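Local coordinates for protein mannosephosphate isomerase, putative (Archaeoglobus fulgidus, PDB 1ZX5) that probably interconverts mannose 6-phosphate and fructose 6-phosphate as a zinc-dependent, type 1 mannose-6-phosphate isomerase built on cupin folds, at residues F124-A129 with T162-T167; E118-V123 with G223-E228. One frame throughout, in Å; residues are numbered along the deposited sequence.

Contact 1: F124-A129 with T162-T167; sequences FNKGKA and TTPYDT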
loop_
_atom_site.group_PDB
_atom_site.type_symbol
_atom_site.label_atom_id
_atom_site.label_comp_id
_atom_site.label_asym_id
_atom_site.label_seq_id
_atom_site.Cartn_x
_atom_site.Cartn_y
_atom_site.Cartn_z
ATOM N N PHE A 124 -7.053 5.713 7.555
ATOM C CA PHE A 124 -8.515 5.709 7.590
ATOM C C PHE A 124 -9.121 6.144 8.907
ATOM O O PHE A 124 -10.328 6.291 9.001
ATOM C CB PHE A 124 -9.070 4.329 7.195
ATOM C CG PHE A 124 -8.790 3.963 5.769
ATOM C CD1 PHE A 124 -9.312 4.730 4.723
ATOM C CD2 PHE A 124 -7.976 2.889 5.468
ATOM C CE1 PHE A 124 -9.034 4.421 3.395
ATOM C CE2 PHE A 124 -7.707 2.552 4.146
ATOM C CZ PHE A 124 -8.242 3.321 3.104
ATOM N N ASN A 125 -8.299 6.352 9.928
ATOM C CA ASN A 125 -8.840 6.585 11.258
ATOM C C ASN A 125 -7.965 7.556 12.037
ATOM O O ASN A 125 -7.020 8.120 11.489
ATOM C CB ASN A 125 -9.022 5.245 12.010
ATOM C CG ASN A 125 -7.695 4.621 12.447
ATOM O OD1 ASN A 125 -6.667 4.768 11.777
ATOM N ND2 ASN A 125 -7.714 3.930 13.583
ATOM N N LYS A 126 -8.287 7.738 13.312
ATOM C CA LYS A 126 -7.459 8.533 14.200
ATOM C C LYS A 126 -6.578 7.610 15.036
ATOM O O LYS A 126 -7.035 6.931 15.962
ATOM C CB LYS A 126 -8.316 9.496 15.034
ATOM C CG LYS A 126 -9.366 10.210 14.141
ATOM C CD LYS A 126 -9.801 11.611 14.594
ATOM C CE LYS A 126 -10.820 11.559 15.698
ATOM N NZ LYS A 126 -10.990 12.920 16.323
ATOM N N GLY A 127 -5.308 7.565 14.663
ATOM C CA GLY A 127 -4.348 6.676 15.296
ATOM C C GLY A 127 -3.036 7.415 15.347
ATOM O O GLY A 127 -3.016 8.643 15.270
ATOM N N LYS A 128 -1.943 6.668 15.460
ATOM C CA LYS A 128 -0.617 7.269 15.504
ATOM C C LYS A 128 0.302 6.688 14.439
ATOM O O LYS A 128 0.509 5.473 14.378
ATOM C CB LYS A 128 0.002 7.095 16.889
ATOM C CG LYS A 128 -0.447 8.137 17.885
ATOM C CD LYS A 128 -0.355 7.629 19.313
ATOM C CE LYS A 128 -0.505 8.786 20.285
ATOM N NZ LYS A 128 -1.331 8.447 21.499
ATOM N N ALA A 129 0.826 7.568 13.595
ATOM C CA ALA A 129 1.847 7.214 12.630
ATOM C C ALA A 129 3.184 7.784 13.110
ATOM O O ALA A 129 3.241 8.889 13.654
ATOM C CB ALA A 129 1.488 7.760 11.254
ATOM N N THR A 162 -3.235 11.156 13.642
ATOM C CA THR A 162 -3.882 11.246 12.342
ATOM C C THR A 162 -5.370 11.568 12.430
ATOM O O THR A 162 -5.989 11.442 13.491
ATOM C CB THR A 162 -3.674 9.949 11.532
ATOM O OG1 THR A 162 -4.382 8.866 12.154
ATOM C CG2 THR A 162 -2.185 9.596 11.443
ATOM N N THR A 163 -5.917 12.024 11.305
ATOM C CA THR A 163 -7.356 12.037 11.052
ATOM C C THR A 163 -7.536 11.257 9.757
ATOM O O THR A 163 -6.569 11.115 8.998
ATOM C CB THR A 163 -7.927 13.477 10.896
ATOM O OG1 THR A 163 -7.212 14.169 9.864
ATOM C CG2 THR A 163 -7.827 14.263 12.216
ATOM N N PRO A 164 -8.754 10.726 9.502
ATOM C CA PRO A 164 -8.964 9.962 8.278
ATOM C C PRO A 164 -8.449 10.685 7.032
ATOM O O PRO A 164 -8.648 11.908 6.882
ATOM C CB PRO A 164 -10.490 9.830 8.214
ATOM C CG PRO A 164 -10.912 9.836 9.640
ATOM C CD PRO A 164 -9.978 10.785 10.332
ATOM N N TYR A 165 -7.813 9.918 6.149
ATOM C CA TYR A 165 -7.365 10.364 4.831
ATOM C C TYR A 165 -6.099 11.229 4.830
ATOM O O TYR A 165 -5.699 11.726 3.775
ATOM C CB TYR A 165 -8.523 10.965 3.991
ATOM C CG TYR A 165 -9.681 9.998 3.897
ATOM C CD1 TYR A 165 -9.544 8.790 3.200
ATOM C CD2 TYR A 165 -10.896 10.258 4.554
ATOM C CE1 TYR A 165 -10.601 7.859 3.141
ATOM C CE2 TYR A 165 -11.950 9.338 4.511
ATOM C CZ TYR A 165 -11.791 8.142 3.800
ATOM O OH TYR A 165 -12.821 7.232 3.737
ATOM N N ASP A 166 -5.469 11.399 5.996
ATOM C CA ASP A 166 -4.091 11.873 6.032
ATOM C C ASP A 166 -3.261 10.906 5.216
ATOM O O ASP A 166 -3.580 9.700 5.161
ATOM C CB ASP A 166 -3.535 11.895 7.460
ATOM C CG ASP A 166 -4.049 13.055 8.265
ATOM O OD1 ASP A 166 -4.683 13.973 7.686
ATOM O OD2 ASP A 166 -3.830 13.050 9.489
ATOM N N THR A 167 -2.210 11.431 4.583
ATOM C CA THR A 167 -1.290 10.616 3.813
ATOM C C THR A 167 0.150 10.805 4.269
ATOM O O THR A 167 0.514 11.832 4.857
ATOM C CB THR A 167 -1.367 10.894 2.275
ATOM O OG1 THR A 167 -0.953 12.232 1.999
ATOM C CG2 THR A 167 -2.765 10.668 1.712
#
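Phe124 to Gly127 and Thr162 to Pro164 run against each other in opposite senses, the CA atoms of Phe124 and Pro164 4.3 Å apart, and a backbone bond from Thr162 N to Gly127 O, 3.0 Å long, joins the two chains. The side chain of Thr162 supplies the rest of the polar grip. With its OG1 set between the backbone N and the carbonyl carbon (chi1 68°), the hydroxyl sits where it can do two jobs at once: it donates to Asn125 O at 2.8 Å and accepts from Gly127 N at 3.0 Å, the latter bond nearly straight at 164°. The donor of the first lies somewhat out of the carbonyl plane of Asn125. Thr162 O, meanwhile, meets the CA of Lys126 in a CA-H...O contact. Here a threonine hydroxyl takes over part of the pairing just where the antiparallel strands 128-131 and 157-161 give way to loops, so that the pairing of the two strands is carried past its end by a side chain. Past this point Thr163 to Asp166 form a type II beta turn, and Asp166 OD2 accepts Thr163 N from above the carboxylate plane. Lys222 lies close by, forming a salt bridge with Asp166 and a hydrogen bond with Thr163 OG1. Pro164 lays its CB and CG against the carbonyl oxygen of Phe124, while its CD touches CG of Lys126. Beyond the proline, Tyr165 brings CE1 to the edge of the Phe124 ring, 3.7 Å from CD1, with the two ring planes almost perpendicular at 88°. The hydroxyl of Tyr165 is hydrogen-bonded to Glu256, and both rings also touch Ala255 on strand 250-256.

Contact 2: E118-V123 with G223-E228; sequences ESAWLV and GMAETE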
loop_
_atom_site.group_PDB
_atom_site.type_symbol
_atom_site.label_atom_id
_atom_site.label_comp_id
_atom_site.label_asym_id
_atom_site.label_seq_id
_atom_site.Cartn_x
_atom_site.Cartn_y
_atom_site.Cartn_z
ATOM N N GLU A 118 9.605 1.948 -1.790
ATOM C CA GLU A 118 9.028 3.256 -1.458
ATOM C C GLU A 118 7.531 3.029 -1.284
ATOM O O GLU A 118 6.964 2.146 -1.927
ATOM C CB GLU A 118 9.287 4.274 -2.571
ATOM C CG GLU A 118 8.744 3.827 -3.954
ATOM C CD GLU A 118 8.935 4.867 -5.080
ATOM O OE1 GLU A 118 9.601 5.914 -4.847
ATOM O OE2 GLU A 118 8.416 4.621 -6.205
ATOM N N SER A 119 6.886 3.802 -0.418
ATOM C CA SER A 119 5.454 3.628 -0.211
ATOM C C SER A 119 4.677 4.901 0.091
ATOM O O SER A 119 5.213 5.888 0.616
ATOM C CB SER A 119 5.190 2.583 0.872
ATOM O OG SER A 119 5.703 3.035 2.094
ATOM N N ALA A 120 3.404 4.862 -0.285
ATOM C CA ALA A 120 2.457 5.906 -0.001
ATOM C C ALA A 120 1.366 5.307 0.902
ATOM O O ALA A 120 0.850 4.220 0.647
ATOM C CB ALA A 120 1.878 6.458 -1.302
ATOM N N TRP A 121 1.039 6.025 1.968
ATOM C CA TRP A 121 0.091 5.573 2.983
ATOM C C TRP A 121 -1.130 6.460 2.929
ATOM O O TRP A 121 -1.004 7.672 2.804
ATOM C CB TRP A 121 0.707 5.738 4.374
ATOM C CG TRP A 121 1.752 4.737 4.768
ATOM C CD1 TRP A 121 2.436 3.876 3.954
ATOM C CD2 TRP A 121 2.251 4.520 6.094
ATOM N NE1 TRP A 121 3.310 3.117 4.694
ATOM C CE2 TRP A 121 3.216 3.491 6.014
ATOM C CE3 TRP A 121 1.974 5.101 7.349
ATOM C CZ2 TRP A 121 3.916 3.028 7.146
ATOM C CZ3 TRP A 121 2.670 4.636 8.479
ATOM C CH2 TRP A 121 3.626 3.611 8.367
ATOM N N LEU A 122 -2.305 5.845 3.003
ATOM C CA LEU A 122 -3.564 6.546 3.198
ATOM C C LEU A 122 -4.214 5.965 4.449
ATOM O O LEU A 122 -4.539 4.779 4.516
ATOM C CB LEU A 122 -4.495 6.401 1.989
ATOM C CG LEU A 122 -5.842 7.140 2.097
ATOM C CD1 LEU A 122 -5.688 8.675 1.969
ATOM C CD2 LEU A 122 -6.841 6.595 1.069
ATOM N N VAL A 123 -4.387 6.824 5.435
ATOM C CA VAL A 123 -4.852 6.443 6.757
ATOM C C VAL A 123 -6.381 6.568 6.788
ATOM O O VAL A 123 -6.944 7.427 6.118
ATOM C CB VAL A 123 -4.152 7.381 7.786
ATOM C CG1 VAL A 123 -4.884 7.455 9.098
ATOM C CG2 VAL A 123 -2.664 6.999 7.958
ATOM N N GLY A 223 -5.830 13.208 1.444
ATOM C CA GLY A 223 -6.435 12.366 0.414
ATOM C C GLY A 223 -5.634 12.150 -0.863
ATOM O O GLY A 223 -6.185 11.702 -1.860
HETATM N N MSE A 224 -4.334 12.427 -0.838
HETATM C CA MSE A 224 -3.560 12.492 -2.067
HETATM C C MSE A 224 -2.070 12.391 -1.785
HETATM O O MSE A 224 -1.508 13.230 -1.078
HETATM C CB MSE A 224 -3.850 13.836 -2.716
HETATM C CG MSE A 224 -3.756 13.916 -4.199
HETATM SE SE MSE A 224 -4.212 15.813 -4.617
HETATM C CE MSE A 224 -2.411 16.421 -5.169
ATOM N N ALA A 225 -1.429 11.367 -2.338
ATOM C CA ALA A 225 0.014 11.200 -2.209
ATOM C C ALA A 225 0.584 10.468 -3.414
ATOM O O ALA A 225 -0.115 9.677 -4.051
ATOM C CB ALA A 225 0.361 10.440 -0.916
ATOM N N GLU A 226 1.854 10.732 -3.718
ATOM C CA GLU A 226 2.551 10.013 -4.776
ATOM C C GLU A 226 4.061 9.871 -4.568
ATOM O O GLU A 226 4.680 10.595 -3.784
ATOM C CB GLU A 226 2.218 10.572 -6.179
ATOM C CG GLU A 226 2.365 12.060 -6.360
ATOM C CD GLU A 226 1.915 12.555 -7.746
ATOM O OE1 GLU A 226 0.777 12.269 -8.207
ATOM O OE2 GLU A 226 2.727 13.239 -8.384
ATOM N N THR A 227 4.626 8.886 -5.257
ATOM C CA THR A 227 6.066 8.731 -5.386
ATOM C C THR A 227 6.364 9.049 -6.849
ATOM O O THR A 227 5.502 9.611 -7.536
ATOM C CB THR A 227 6.517 7.308 -4.999
ATOM O OG1 THR A 227 6.094 6.377 -6.000
ATOM C CG2 THR A 227 5.931 6.897 -3.649
ATOM N N GLU A 228 7.552 8.713 -7.357
ATOM C CA GLU A 228 7.810 8.984 -8.775
ATOM C C GLU A 228 7.226 7.891 -9.663
ATOM O O GLU A 228 7.155 8.052 -10.875
ATOM C CB GLU A 228 9.307 9.199 -9.072
ATOM C CG GLU A 228 9.868 10.607 -8.696
ATOM C CD GLU A 228 9.362 11.745 -9.610
ATOM O OE1 GLU A 228 10.180 12.286 -10.394
ATOM O OE2 GLU A 228 8.156 12.111 -9.552
#
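Gly223 meets Leu122 at one end of this strand-on-strand packing, its CA 4.1 Å from Leu122 CD1. Next in the chain, selenomethionine Met224 turns its side chain away, and its carbonyl oxygen is hydrogen-bonded with the hydroxyl of Thr167, which also has Lys221 O as a partner. Ala225 faces inward again, with its CB 4.3 Å from Ala120 CB, and two such small side chains let the CA atoms of this pair come within 6.2 Å. Glu226 points away from strand 119-123, its carboxylate engaged by Lys299 and Tyr297. Thr227 turns back toward the strand and meets Glu118 tip to tip: OG1 lies 2.9 Å from Glu118 OE2, a weak hydrogen bond whose proton has another acceptor within reach, and CB lies 3.4 Å from Glu118 OE1. Thr227 OG1 also accepts from Asn229 N. An alanine in place of Glu118 would remove the carboxylate and would probably open a gap beside Thr227, leaving its hydroxyl without this acceptor. No backbone bond crosses between the segments, which run almost antiparallel, 168° apart. Instead, two sheets pack face to face: strand 119-123 lies between strands 167-170 and 181-188 in one, and strand 224-226 edges the other beside strand 230-237, whose Leu232 touches both Ala120 and Leu122.

The centres of contacts 1 and 2 lie about 13 Å apart, and the two touch at Tyr165. Its backbone probably bonds both ways, Tyr165 N to Val123 O at 2.6 Å and Tyr165 O to Gly223 N at 2.8 Å, so the turn of contact 1 bridges the two segments of contact 2, at the end of strand 119-123 and just before strand 224-226. Strand 119-123 also leads directly into segment 124-129. Contact 2 joins the catalytic domain to the C-terminal cupin domain, whereas contact 1 closes the chain between residues 129 and 162. That excursion carries Asp150 to Lys154, which with Pro95 to Gln97 line the pocket of the bound beta-L-fructofuranose; neither contact contributes a residue to it.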